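Local coordinates for SAM dependent methyltransferase (Agrobacterium tumefaciens, PDB 2IGT), which probably transfers the methyl group of S-adenosylmethionine, which it binds, to an acceptor substrate, at residues I229-P234 / L269-Y274. Sequence-based numbering, arbitrary orientation. Where two conformers were deposited one is given.
Sequences ILTDPP and LVLTAY. With SAM (S-adenosylmethionine), chain D.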
loop_
_atom_site.group_PDB
_atom_site.type_symbol
_atom_site.label_atom_id
_atom_site.label_comp_id
_atom_site.label_asym_id
_atom_site.label_seq_id
_atom_site.Cartn_x
_atom_site.Cartn_y
_atom_site.Cartn_z
ATOM N N ILE A 229 24.679 -19.033 -13.096
ATOM C CA ILE A 229 23.704 -18.366 -12.256
ATOM C C ILE A 229 24.166 -16.941 -12.033
ATOM O O ILE A 229 25.308 -16.720 -11.612
ATOM C CB ILE A 229 23.515 -19.074 -10.874
ATOM C CG1 ILE A 229 22.969 -20.491 -11.064
ATOM C CG2 ILE A 229 22.540 -18.234 -9.950
ATOM C CD1 ILE A 229 22.971 -21.331 -9.759
ATOM N N LEU A 230 23.296 -15.992 -12.365
ATOM C CA LEU A 230 23.503 -14.580 -12.033
ATOM C C LEU A 230 22.501 -14.166 -10.972
ATOM O O LEU A 230 21.333 -14.542 -11.042
ATOM C CB LEU A 230 23.304 -13.690 -13.260
ATOM C CG LEU A 230 23.802 -14.298 -14.570
ATOM C CD1 LEU A 230 23.228 -13.508 -15.764
ATOM C CD2 LEU A 230 25.334 -14.362 -14.604
ATOM N N THR A 231 22.951 -13.389 -9.997
ATOM C CA THR A 231 22.023 -12.905 -8.972
ATOM C C THR A 231 22.368 -11.484 -8.587
ATOM O O THR A 231 23.540 -11.163 -8.308
ATOM C CB THR A 231 21.932 -13.886 -7.767
ATOM O OG1 THR A 231 20.923 -13.439 -6.841
ATOM C CG2 THR A 231 23.302 -14.080 -7.044
ATOM N N ASP A 232 21.344 -10.630 -8.618
ATOM C CA ASP A 232 21.520 -9.187 -8.406
ATOM C C ASP A 232 20.610 -8.692 -7.257
ATOM O O ASP A 232 19.768 -7.818 -7.465
ATOM C CB ASP A 232 21.198 -8.430 -9.710
ATOM C CG ASP A 232 21.437 -6.929 -9.588
ATOM O OD1 ASP A 232 22.403 -6.532 -8.903
ATOM O OD2 ASP A 232 20.617 -6.151 -10.144
ATOM N N PRO A 233 20.792 -9.245 -6.038
ATOM C CA PRO A 233 19.870 -8.961 -4.936
ATOM C C PRO A 233 19.987 -7.511 -4.457
ATOM O O PRO A 233 21.107 -7.005 -4.271
ATOM C CB PRO A 233 20.373 -9.870 -3.810
ATOM C CG PRO A 233 21.917 -10.016 -4.103
ATOM C CD PRO A 233 21.877 -10.170 -5.618
ATOM N N PRO A 234 18.831 -6.876 -4.197
ATOM C CA PRO A 234 18.815 -5.547 -3.594
ATOM C C PRO A 234 19.121 -5.689 -2.119
ATOM O O PRO A 234 19.037 -6.778 -1.565
ATOM C CB PRO A 234 17.362 -5.081 -3.768
ATOM C CG PRO A 234 16.526 -6.337 -3.917
ATOM C CD PRO A 234 17.471 -7.421 -4.458
ATOM N N LEU A 269 29.126 -18.574 -11.229
ATOM C CA LEU A 269 28.110 -18.022 -10.354
ATOM C C LEU A 269 28.502 -16.584 -10.140
ATOM O O LEU A 269 29.612 -16.316 -9.664
ATOM C CB LEU A 269 28.030 -18.808 -9.037
ATOM C CG LEU A 269 27.288 -18.198 -7.831
ATOM C CD1 LEU A 269 25.843 -17.853 -8.176
ATOM C CD2 LEU A 269 27.335 -19.186 -6.664
ATOM N N VAL A 270 27.605 -15.652 -10.490
ATOM C CA VAL A 270 27.951 -14.239 -10.501
ATOM C C VAL A 270 27.006 -13.482 -9.588
ATOM O O VAL A 270 25.789 -13.542 -9.765
ATOM C CB VAL A 270 27.828 -13.619 -11.924
ATOM C CG1 VAL A 270 28.106 -12.102 -11.867
ATOM C CG2 VAL A 270 28.759 -14.351 -12.932
ATOM N N LEU A 271 27.570 -12.822 -8.586
ATOM C CA LEU A 271 26.807 -11.993 -7.664
ATOM C C LEU A 271 27.117 -10.525 -7.929
ATOM O O LEU A 271 28.293 -10.123 -7.948
ATOM C CB LEU A 271 27.230 -12.347 -6.225
ATOM C CG LEU A 271 26.857 -11.377 -5.103
ATOM C CD1 LEU A 271 25.309 -11.382 -4.875
ATOM C CD2 LEU A 271 27.581 -11.807 -3.821
ATOM N N THR A 272 26.063 -9.715 -8.066
ATOM C CA THR A 272 26.192 -8.253 -8.151
ATOM C C THR A 272 25.403 -7.626 -7.006
ATOM O O THR A 272 24.322 -8.112 -6.657
ATOM C CB THR A 272 25.732 -7.702 -9.537
ATOM O OG1 THR A 272 24.395 -8.165 -9.823
ATOM C CG2 THR A 272 26.656 -8.244 -10.653
ATOM N N ALA A 273 25.939 -6.541 -6.431
ATOM C CA ALA A 273 25.304 -5.897 -5.283
ATOM C C ALA A 273 25.418 -4.375 -5.332
ATOM O O ALA A 273 26.535 -3.830 -5.418
ATOM C CB ALA A 273 25.863 -6.449 -3.971
ATOM N N TYR A 274 24.280 -3.694 -5.255
ATOM C CA TYR A 274 24.273 -2.243 -5.226
ATOM C C TYR A 274 24.423 -1.703 -3.801
ATOM O O TYR A 274 24.520 -0.500 -3.594
ATOM C CB TYR A 274 23.076 -1.692 -6.024
ATOM C CG TYR A 274 23.371 -1.825 -7.504
ATOM C CD1 TYR A 274 23.791 -0.726 -8.250
ATOM C CD2 TYR A 274 23.310 -3.085 -8.143
ATOM C CE1 TYR A 274 24.108 -0.852 -9.608
ATOM C CE2 TYR A 274 23.626 -3.226 -9.495
ATOM C CZ TYR A 274 24.022 -2.103 -10.221
ATOM O OH TYR A 274 24.336 -2.226 -11.552
HETATM N N SAM D . 19.785 -4.835 -7.805
HETATM C CA SAM D . 19.565 -3.412 -8.186
HETATM C C SAM D . 19.489 -2.555 -6.909
HETATM O O SAM D . 19.499 -3.049 -5.766
HETATM O OXT SAM D . 19.438 -1.322 -7.004
HETATM C CB SAM D . 18.305 -3.263 -9.070
HETATM C CG SAM D . 16.935 -3.258 -8.352
HETATM S SD SAM D . 16.523 -4.855 -7.549
HETATM C CE SAM D . 18.068 -5.582 -7.043
HETATM C "C5'" SAM D . 16.332 -5.895 -9.019
HETATM C "C4'" SAM D . 14.999 -6.622 -9.055
HETATM O "O4'" SAM D . 14.825 -7.370 -7.864
HETATM C "C3'" SAM D . 13.757 -5.725 -9.116
HETATM O "O3'" SAM D . 13.191 -5.802 -10.414
HETATM C "C2'" SAM D . 12.792 -6.245 -8.039
HETATM O "O2'" SAM D . 11.465 -6.431 -8.492
HETATM C "C1'" SAM D . 13.441 -7.604 -7.721
HETATM N N9 SAM D . 13.190 -8.152 -6.390
HETATM C C8 SAM D . 13.163 -7.500 -5.171
HETATM N N7 SAM D . 12.935 -8.409 -4.203
HETATM C C5 SAM D . 12.807 -9.639 -4.773
HETATM C C6 SAM D . 12.530 -10.909 -4.252
HETATM N N6 SAM D . 12.367 -11.095 -2.951
HETATM N N1 SAM D . 12.486 -12.001 -5.115
HETATM C C2 SAM D . 12.645 -11.808 -6.464
HETATM N N3 SAM D . 12.885 -10.548 -6.998
HETATM C C4 SAM D . 12.953 -9.478 -6.153
HETATM O O HOH W 1 21.986 -5.508 -6.272
HETATM O O HOH W 2 21.820 -4.400 -11.975
#
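Two torsions bring D232 and T272 together: D232 carries CG anti to its backbone N, and T272 holds OG1 between its own N and carbonyl carbon (chi1 54°). The hydroxyl OG1 of T272 then donates to D232 OD1 at 2.7 Å, reaching it from above the carboxylate plane, 43° out of it. OD1 also accepts from a water that is bonded to P233 O, Y274 N and the SAM amino group, and it lies in the plane of the Y274 ring, 3.6 Å from CE2 at its edge. OD2 accepts a weak bond from the SAM N at 2.8 Å; T272, gripping OD1 of the same carboxylate, probably helps as a second-shell residue to fix its rotation. Upstream, parallel pairing follows from an 8° angle between strand directions and three backbone bonds: V270 N to I229 O, T231 N to V270 O, and T272 N to T231 O (2.9 Å). Beyond the last of these, P233 CD packs on L271 CD1 at 3.7 Å. After the strand ends, the D232-P233-P234 turn meets SAM, with P234 N 3.2 Å from SAM CE, at the C-terminal strand ends where Rossmann-like class I methyltransferases bind SAM. E136 and Q137 bond Y274 OH. Helix 138-150 covers the L230 and V270 face, helix 247-260 the I229 and T231 face, while strands 156-160 and 318-328 flank the pair within the central sheet.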